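Local coordinates for oxalate--CoA ligase (PDB 5IE0), which belongs to the ANL superfamily of AMP-binding enzymes, with a large AMP-binding family region followed by a smaller C-terminal domain, at residues V308-A313 / G335-P340; K192-V197 / A317-S322. All coordinates share one frame; numbering follows the deposited sequence.

How the interactions relate
Interaction 1 and interaction 2 both reach one mixed sheet of the AMP-binding family region, with centres about 11 Å apart. Their segments alternate along the chain: helix segment 192-197 comes first, then 308-313, 317-322 and 335-340. Strand 319-323 lies between strands 308-314 and 339-340 in the sheet and joins the two contacts directly: Tyr312 O and Met321 N are 2.7 Å apart, a probable hydrogen bond. Interaction 1 ties the central strand to the segment leading into edge strand 339-340, whereas interaction 2 seats helix 184-197 against strand 319-323. Ala313 and His319 both touch the bound S,R meso-tartaric acid, so the neighbouring strands 308-314 and 319-323 each contribute to its site.

Interaction 1: residues V308-A313 / G335-P340; sequences VLEAYA and GSVGKP. With SRT (S,R meso-tartaric acid), chain C.
Val337 lies against two side chains of strand 308-314, Glu310 and Tyr312, which point to the same side of the strand, while Ala311 between them points away. Both meet the valine at a slant. Its CB rests 3.5 Å from Tyr312 CB, and CG2 continues the contact at 4.1 Å from Tyr312 CG, where the ring begins. With CG1 anti to its own carbonyl carbon (chi1 -71°), the other branch reaches the carboxylate, 3.6 Å from Glu310 OE2. A branched, compact side chain can thus serve both neighbours at once. The fully extended Glu310 takes its OE2 to a hydrogen bond with Leu292 N. Its OE1 lies 3.2 Å from Ser336 O, two acceptors without a bond between them; Asn324 ND2, bonded to Ser336 O, probably eases the repulsion. Ser336 OG accepts from Gly338 N at 3.1 Å, an ST turn, and is also bonded to Leu404 O. Positive phi suits glycine both at Gly335, just before the turn, and at Gly338, which closes it. Strand 308-314 runs between strands 284-287 and 319-323, with edge strand 339-340 beyond the latter, and Leu404 of strand 404-409 packs on both Tyr312 and Val337.

Interaction 2: residues K192-V197 / A317-S322; sequences KNIKAV and ATHLMS. With SRT (S,R meso-tartaric acid), chain C.
Leu320 presses its CD2 methyl into the side of helix 184-197, where Asn193, Ile194 and Val197 receive it. Its CG stands anti to the backbone N (chi1 180°), which carries the branched end out from the strand to the helix. The closest approach is to Ile194: Leu320 CD2 lies 3.7 Å from Ile194 CG1, and the two side chains run alongside each other in opposite senses, giving long apolar flanks to the contact. Val197 instead meets the leucine tip to tip, with Val197 CG1 4.1 Å from Leu320 CD2. Leucine and the two beta-branched residues suit this apolar seam because they fill it without polar groups to satisfy.

Ile194 extends beyond the leucine to a second partner. Its CD1 comes to the edge of the His319 ring, near the ring plane and 4.0 Å from His319 CD2, with the two side chains at about a right angle. On the opposite side of the ring, His319 ND1 donates a nearly straight hydrogen bond to O4 of S,R meso-tartaric acid (2.7 Å, 163°). NE2 is hydrogen-bonded to Arg286 NH1 and the ring stacks with His216, so the imidazole is held in its rotation as well as its position.

Asn193 combines both kinds of contact. Its CB packs 3.9 Å from Leu320 CD2, while its amide turns to a water that accepts from Asn193 ND2 (3.1 Å) and donates to Leu320 O, a carbonyl also bonded to Gln343 NE2. Ile194 also touches Ser224 of helix 215-227, the helix whose Ala220 meets His319. On the strand side, Met321 and Ser322 form a classic beta bulge with Tyr312, at the point where the chain bends just beyond Leu320 while remaining paired with strand 308-314.

Interaction 1: residues V308-A313 / G335-P340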
ATOM      1  N   VAL A 308       6.867  12.244  11.323  1.00 16.61           N
ATOM      2  CA  VAL A 308       6.731  11.055  10.489  1.00 12.32           C
ATOM      3  C   VAL A 308       6.085   9.913  11.277  1.00 12.36           C
ATOM      4  O   VAL A 308       6.629   9.433  12.275  1.00 13.47           O
ATOM      5  CB  VAL A 308       8.086  10.602   9.926  1.00 18.08           C
ATOM      6  CG1 VAL A 308       7.939   9.288   9.171  1.00 17.88           C
ATOM      7  CG2 VAL A 308       8.662  11.681   9.017  1.00 17.76           C
ATOM      8  N   LEU A 309       4.909   9.503  10.816  1.00 15.17           N
ATOM      9  CA  LEU A 309       4.099   8.478  11.461  1.00 14.04           C
ATOM     10  C   LEU A 309       4.134   7.178  10.667  1.00 14.14           C
ATOM     11  O   LEU A 309       3.716   7.125   9.502  1.00 15.62           O
ATOM     12  CB  LEU A 309       2.659   8.969  11.614  1.00 11.88           C
ATOM     13  CG  LEU A 309       2.523  10.374  12.211  1.00 15.96           C
ATOM     14  CD1 LEU A 309       1.068  10.825  12.258  1.00 12.95           C
ATOM     15  CD2 LEU A 309       3.154  10.421  13.602  1.00 15.50           C
ATOM     16  N   GLU A 310       4.651   6.132  11.301  1.00 15.87           N
ATOM     17  CA  GLU A 310       4.728   4.824  10.671  1.00 14.29           C
ATOM     18  C   GLU A 310       3.477   4.006  10.962  1.00 15.01           C
ATOM     19  O   GLU A 310       3.001   3.964  12.096  1.00 15.61           O
ATOM     20  CB  GLU A 310       5.968   4.064  11.147  1.00 13.50           C
ATOM     21  CG  GLU A 310       6.159   2.735  10.438  1.00 16.67           C
ATOM     22  CD  GLU A 310       7.404   1.995  10.879  1.00 17.67           C
ATOM     23  OE1 GLU A 310       8.064   2.438  11.842  1.00 16.42           O
ATOM     24  OE2 GLU A 310       7.713   0.957  10.259  1.00 16.20           O
ATOM     25  N   ALA A 311       2.956   3.349   9.930  1.00 15.63           N
ATOM     26  CA  ALA A 311       1.788   2.491  10.076  1.00 16.17           C
ATOM     27  C   ALA A 311       2.088   1.074   9.596  1.00 15.98           C
ATOM     28  O   ALA A 311       3.128   0.808   8.991  1.00 13.40           O
ATOM     29  CB  ALA A 311       0.601   3.069   9.315  1.00 11.84           C
ATOM     30  N   TYR A 312       1.154   0.175   9.877  1.00 15.26           N
ATOM     31  CA  TYR A 312       1.293  -1.246   9.602  1.00 15.82           C
ATOM     32  C   TYR A 312       0.002  -1.738   8.957  1.00 14.45           C
ATOM     33  O   TYR A 312      -1.094  -1.510   9.489  1.00 16.10           O
ATOM     34  CB  TYR A 312       1.609  -1.987  10.900  1.00 14.42           C
ATOM     35  CG  TYR A 312       1.492  -3.490  10.885  1.00 14.30           C
ATOM     36  CD1 TYR A 312       2.179  -4.262   9.959  1.00 13.11           C
ATOM     37  CD2 TYR A 312       0.738  -4.142  11.850  1.00 14.32           C
ATOM     38  CE1 TYR A 312       2.083  -5.645   9.975  1.00 13.38           C
ATOM     39  CE2 TYR A 312       0.637  -5.510  11.876  1.00 14.82           C
ATOM     40  CZ  TYR A 312       1.308  -6.260  10.943  1.00 18.38           C
ATOM     41  OH  TYR A 312       1.189  -7.628  10.988  1.00 18.39           O
ATOM     42  N   ALA A 313       0.143  -2.400   7.811  1.00 12.30           N
ATOM     43  CA  ALA A 313      -0.995  -2.681   6.944  1.00 12.16           C
ATOM     44  C   ALA A 313      -0.760  -3.865   6.006  1.00 14.73           C
ATOM     45  O   ALA A 313       0.381  -4.247   5.744  1.00 13.05           O
ATOM     46  CB  ALA A 313      -1.326  -1.442   6.135  1.00 11.84           C
ATOM     47  N   GLY A 335      10.942   2.533  15.275  1.00 18.37           N
ATOM     48  CA  GLY A 335      11.009   1.094  15.441  1.00 18.16           C
ATOM     49  C   GLY A 335       9.657   0.461  15.713  1.00 20.31           C
ATOM     50  O   GLY A 335       9.546  -0.763  15.795  1.00 19.15           O
ATOM     51  N   SER A 336       8.629   1.292  15.860  1.00 17.08           N
ATOM     52  CA  SER A 336       7.289   0.803  16.171  1.00 16.35           C
ATOM     53  C   SER A 336       6.255   1.247  15.141  1.00 16.81           C
ATOM     54  O   SER A 336       6.391   2.302  14.517  1.00 15.85           O
ATOM     55  CB  SER A 336       6.863   1.274  17.562  1.00 17.42           C
ATOM     56  OG  SER A 336       5.516   0.927  17.821  1.00 16.67           O
ATOM     57  N   VAL A 337       5.211   0.443  14.977  1.00 13.56           N
ATOM     58  CA  VAL A 337       4.131   0.787  14.060  1.00 16.05           C
ATOM     59  C   VAL A 337       2.859   1.174  14.818  1.00 15.86           C
ATOM     60  O   VAL A 337       1.754   1.115  14.278  1.00 15.72           O
ATOM     61  CB  VAL A 337       3.829  -0.367  13.091  1.00 16.50           C
ATOM     62  CG1 VAL A 337       4.962  -0.516  12.077  1.00 13.18           C
ATOM     63  CG2 VAL A 337       3.610  -1.662  13.852  1.00 17.23           C
ATOM     64  N   GLY A 338       3.030   1.574  16.073  1.00 14.95           N
ATOM     65  CA  GLY A 338       1.950   2.180  16.834  1.00 13.26           C
ATOM     66  C   GLY A 338       0.856   1.245  17.318  1.00 15.52           C
ATOM     67  O   GLY A 338       1.087   0.058  17.538  1.00 16.07           O
ATOM     68  N   LYS A 339      -0.344   1.798  17.483  1.00 13.18           N
ATOM     69  CA  LYS A 339      -1.464   1.091  18.098  1.00 13.62           C
ATOM     70  C   LYS A 339      -2.529   0.697  17.073  1.00 15.45           C
ATOM     71  O   LYS A 339      -2.709   1.390  16.074  1.00 14.11           O
ATOM     72  CB  LYS A 339      -2.087   1.966  19.192  1.00 17.71           C
ATOM     73  CG  LYS A 339      -1.110   2.363  20.296  1.00 22.65           C
ATOM     74  CD  LYS A 339      -1.756   3.265  21.342  1.00 27.42           C
ATOM     75  CE  LYS A 339      -2.104   4.632  20.768  1.00 35.04           C
ATOM     76  NZ  LYS A 339      -2.566   5.580  21.824  1.00 38.59           N
ATOM     77  N   PRO A 340      -3.242  -0.421  17.319  1.00 14.79           N
ATOM     78  CA  PRO A 340      -4.306  -0.851  16.406  1.00 16.73           C
ATOM     79  C   PRO A 340      -5.386   0.215  16.254  1.00 15.91           C
ATOM     80  O   PRO A 340      -5.695   0.911  17.221  1.00 15.04           O
ATOM     81  CB  PRO A 340      -4.871  -2.111  17.079  1.00 15.95           C
ATOM     82  CG  PRO A 340      -4.438  -2.024  18.498  1.00 16.84           C
ATOM     83  CD  PRO A 340      -3.108  -1.332  18.468  1.00 15.87           C
TER
HETATM   84  O1  SRT C1001       0.436  -5.127  -0.426  1.00 17.57           O
HETATM   85  O11 SRT C1001       1.015  -3.701  -1.976  1.00 20.61           O
HETATM   86  C1  SRT C1001       0.623  -3.940  -0.809  1.00 20.47           C
HETATM   87  C2  SRT C1001       0.405  -2.776   0.130  1.00 22.76           C
HETATM   88  O2  SRT C1001      -0.782  -2.092  -0.169  1.00 22.78           O
HETATM   89  C3  SRT C1001       0.449  -3.265   1.552  1.00 17.88           C
HETATM   90  O3  SRT C1001       1.814  -3.352   1.859  1.00 17.75           O
HETATM   91  C4  SRT C1001      -0.209  -2.272   2.483  1.00 14.68           C
HETATM   92  O4  SRT C1001      -1.417  -2.408   2.794  1.00 13.88           O
HETATM   93  O41 SRT C1001       0.448  -1.312   2.955  1.00 13.28           O
HETATM   94  O   HOH W   1      10.940   4.004  12.727  1.00 18.28           O

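Interaction 2: residues K192-V197 / A317-S322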
ATOM      1  N   LYS A 192     -12.804   4.822   7.293  1.00 14.58           N
ATOM      2  CA  LYS A 192     -13.109   5.467   8.566  1.00 17.45           C
ATOM      3  C   LYS A 192     -11.936   5.379   9.557  1.00 14.60           C
ATOM      4  O   LYS A 192     -11.631   6.353  10.249  1.00 12.69           O
ATOM      5  CB  LYS A 192     -14.384   4.879   9.167  1.00 18.68           C
ATOM      6  CG  LYS A 192     -15.653   5.524   8.599  1.00 21.04           C
ATOM      7  CD  LYS A 192     -16.926   4.876   9.114  1.00 21.64           C
ATOM      8  CE  LYS A 192     -17.012   3.405   8.728  1.00 23.07           C
ATOM      9  NZ  LYS A 192     -18.253   2.776   9.264  1.00 23.07           N
ATOM     10  N   ASN A 193     -11.271   4.227   9.614  1.00 12.38           N
ATOM     11  CA  ASN A 193     -10.106   4.058  10.490  1.00 11.58           C
ATOM     12  C   ASN A 193      -8.974   5.025  10.141  1.00 12.77           C
ATOM     13  O   ASN A 193      -8.401   5.697  11.015  1.00 12.79           O
ATOM     14  CB  ASN A 193      -9.586   2.621  10.407  1.00 12.54           C
ATOM     15  CG  ASN A 193     -10.567   1.615  10.964  1.00 14.05           C
ATOM     16  OD1 ASN A 193     -11.480   1.971  11.707  1.00 12.06           O
ATOM     17  ND2 ASN A 193     -10.380   0.347  10.614  1.00 11.98           N
ATOM     18  N   ILE A 194      -8.661   5.078   8.848  1.00 10.90           N
ATOM     19  CA  ILE A 194      -7.581   5.915   8.341  1.00 13.43           C
ATOM     20  C   ILE A 194      -7.907   7.389   8.564  1.00 13.08           C
ATOM     21  O   ILE A 194      -7.050   8.151   9.019  1.00 12.42           O
ATOM     22  CB  ILE A 194      -7.320   5.639   6.849  1.00 14.78           C
ATOM     23  CG1 ILE A 194      -6.828   4.199   6.672  1.00 10.75           C
ATOM     24  CG2 ILE A 194      -6.310   6.637   6.283  1.00 14.79           C
ATOM     25  CD1 ILE A 194      -6.904   3.671   5.247  1.00 10.66           C
ATOM     26  N   LYS A 195      -9.146   7.786   8.275  1.00 13.26           N
ATOM     27  CA  LYS A 195      -9.553   9.174   8.502  1.00 15.71           C
ATOM     28  C   LYS A 195      -9.511   9.542   9.976  1.00 17.49           C
ATOM     29  O   LYS A 195      -9.122  10.654  10.338  1.00 14.48           O
ATOM     30  CB  LYS A 195     -10.978   9.419   8.007  1.00 22.78           C
ATOM     31  CG  LYS A 195     -11.180   9.506   6.516  1.00 28.93           C
ATOM     32  CD  LYS A 195     -12.672   9.440   6.216  1.00 30.64           C
ATOM     33  CE  LYS A 195     -13.462  10.308   7.187  1.00 31.32           C
ATOM     34  NZ  LYS A 195     -14.925  10.033   7.130  1.00 35.34           N
ATOM     35  N   ALA A 196      -9.886   8.592  10.825  1.00 15.81           N
ATOM     36  CA  ALA A 196      -9.928   8.826  12.259  1.00 15.32           C
ATOM     37  C   ALA A 196      -8.544   9.005  12.851  1.00 16.76           C
ATOM     38  O   ALA A 196      -8.299   9.973  13.571  1.00 16.79           O
ATOM     39  CB  ALA A 196     -10.656   7.683  12.966  1.00 13.90           C
ATOM     40  N   VAL A 197      -7.630   8.086  12.553  1.00 13.35           N
ATOM     41  CA  VAL A 197      -6.344   8.122  13.241  1.00 14.05           C
ATOM     42  C   VAL A 197      -5.500   9.333  12.806  1.00 13.90           C
ATOM     43  O   VAL A 197      -4.719   9.863  13.601  1.00 13.63           O
ATOM     44  CB  VAL A 197      -5.551   6.802  13.037  1.00 17.17           C
ATOM     45  CG1 VAL A 197      -5.136   6.627  11.592  1.00 11.28           C
ATOM     46  CG2 VAL A 197      -4.341   6.756  13.966  1.00 19.40           C
ATOM     47  N   ALA A 317      -6.285  -6.934   5.375  1.00 13.40           N
ATOM     48  CA  ALA A 317      -6.867  -6.045   6.372  1.00 16.98           C
ATOM     49  C   ALA A 317      -7.473  -4.799   5.734  1.00 14.12           C
ATOM     50  O   ALA A 317      -7.789  -3.832   6.432  1.00 13.72           O
ATOM     51  CB  ALA A 317      -5.817  -5.654   7.392  1.00 13.64           C
ATOM     52  N   THR A 318      -7.621  -4.830   4.410  1.00 13.20           N
ATOM     53  CA  THR A 318      -8.007  -3.654   3.633  1.00 14.48           C
ATOM     54  C   THR A 318      -7.088  -2.502   4.029  1.00 15.58           C
ATOM     55  O   THR A 318      -7.543  -1.415   4.389  1.00 11.36           O
ATOM     56  CB  THR A 318      -9.495  -3.283   3.846  1.00 16.13           C
ATOM     57  OG1 THR A 318     -10.294  -4.467   3.763  1.00 14.27           O
ATOM     58  CG2 THR A 318      -9.969  -2.292   2.785  1.00 11.42           C
ATOM     59  N   HIS A 319      -5.790  -2.790   3.987  1.00 17.01           N
ATOM     60  CA  HIS A 319      -4.713  -1.872   4.366  1.00 16.32           C
ATOM     61  C   HIS A 319      -4.577  -1.761   5.893  1.00 15.30           C
ATOM     62  O   HIS A 319      -4.149  -2.715   6.538  1.00 14.93           O
ATOM     63  CB  HIS A 319      -4.901  -0.487   3.732  1.00 14.43           C
ATOM     64  CG  HIS A 319      -3.692   0.393   3.829  1.00 17.93           C
ATOM     65  ND1 HIS A 319      -2.430  -0.037   3.476  1.00 11.30           N
ATOM     66  CD2 HIS A 319      -3.553   1.676   4.235  1.00 11.00           C
ATOM     67  CE1 HIS A 319      -1.564   0.942   3.673  1.00 11.70           C
ATOM     68  NE2 HIS A 319      -2.221   1.995   4.126  1.00 13.12           N
ATOM     69  N   LEU A 320      -4.940  -0.610   6.457  1.00 12.97           N
ATOM     70  CA  LEU A 320      -4.533  -0.232   7.819  1.00 11.57           C
ATOM     71  C   LEU A 320      -4.858  -1.248   8.918  1.00 11.85           C
ATOM     72  O   LEU A 320      -6.007  -1.669   9.082  1.00 11.89           O
ATOM     73  CB  LEU A 320      -5.167   1.111   8.201  1.00 12.77           C
ATOM     74  CG  LEU A 320      -4.835   1.638   9.604  1.00 15.53           C
ATOM     75  CD1 LEU A 320      -3.347   1.929   9.741  1.00 12.77           C
ATOM     76  CD2 LEU A 320      -5.670   2.872   9.964  1.00 13.71           C
ATOM     77  N   MET A 321      -3.828  -1.615   9.678  1.00 12.05           N
ATOM     78  CA  MET A 321      -3.991  -2.402  10.895  1.00 14.51           C
ATOM     79  C   MET A 321      -3.637  -1.562  12.117  1.00 14.34           C
ATOM     80  O   MET A 321      -4.415  -1.483  13.066  1.00 16.11           O
ATOM     81  CB  MET A 321      -3.124  -3.660  10.853  1.00 15.90           C
ATOM     82  CG  MET A 321      -3.684  -4.757   9.963  1.00 13.33           C
ATOM     83  SD  MET A 321      -2.639  -6.219   9.855  1.00 16.15           S
ATOM     84  CE  MET A 321      -1.259  -5.591   8.909  1.00 14.55           C
ATOM     85  N   SER A 322      -2.463  -0.934  12.100  1.00 15.59           N
ATOM     86  CA  SER A 322      -2.068  -0.104  13.242  1.00 14.17           C
ATOM     87  C   SER A 322      -1.324   1.140  12.788  1.00 13.07           C
ATOM     88  O   SER A 322      -0.812   1.181  11.681  1.00 12.61           O
ATOM     89  CB  SER A 322      -1.197  -0.900  14.220  1.00 12.81           C
ATOM     90  OG  SER A 322       0.089  -1.164  13.674  1.00 13.59           O
TER
HETATM   91  O1  SRT C1001       0.436  -5.127  -0.426  1.00 17.57           O
HETATM   92  O11 SRT C1001       1.015  -3.701  -1.976  1.00 20.61           O
HETATM   93  C1  SRT C1001       0.623  -3.940  -0.809  1.00 20.47           C
HETATM   94  C2  SRT C1001       0.405  -2.776   0.130  1.00 22.76           C
HETATM   95  O2  SRT C1001      -0.782  -2.092  -0.169  1.00 22.78           O
HETATM   96  C3  SRT C1001       0.449  -3.265   1.552  1.00 17.88           C
HETATM   97  O3  SRT C1001       1.814  -3.352   1.859  1.00 17.75           O
HETATM   98  C4  SRT C1001      -0.209  -2.272   2.483  1.00 14.68           C
HETATM   99  O4  SRT C1001      -1.417  -2.408   2.794  1.00 13.88           O
HETATM  100  O41 SRT C1001       0.448  -1.312   2.955  1.00 13.28           O
HETATM  101  O   HOH W   2      -8.357  -0.430   8.440  1.00 12.24           O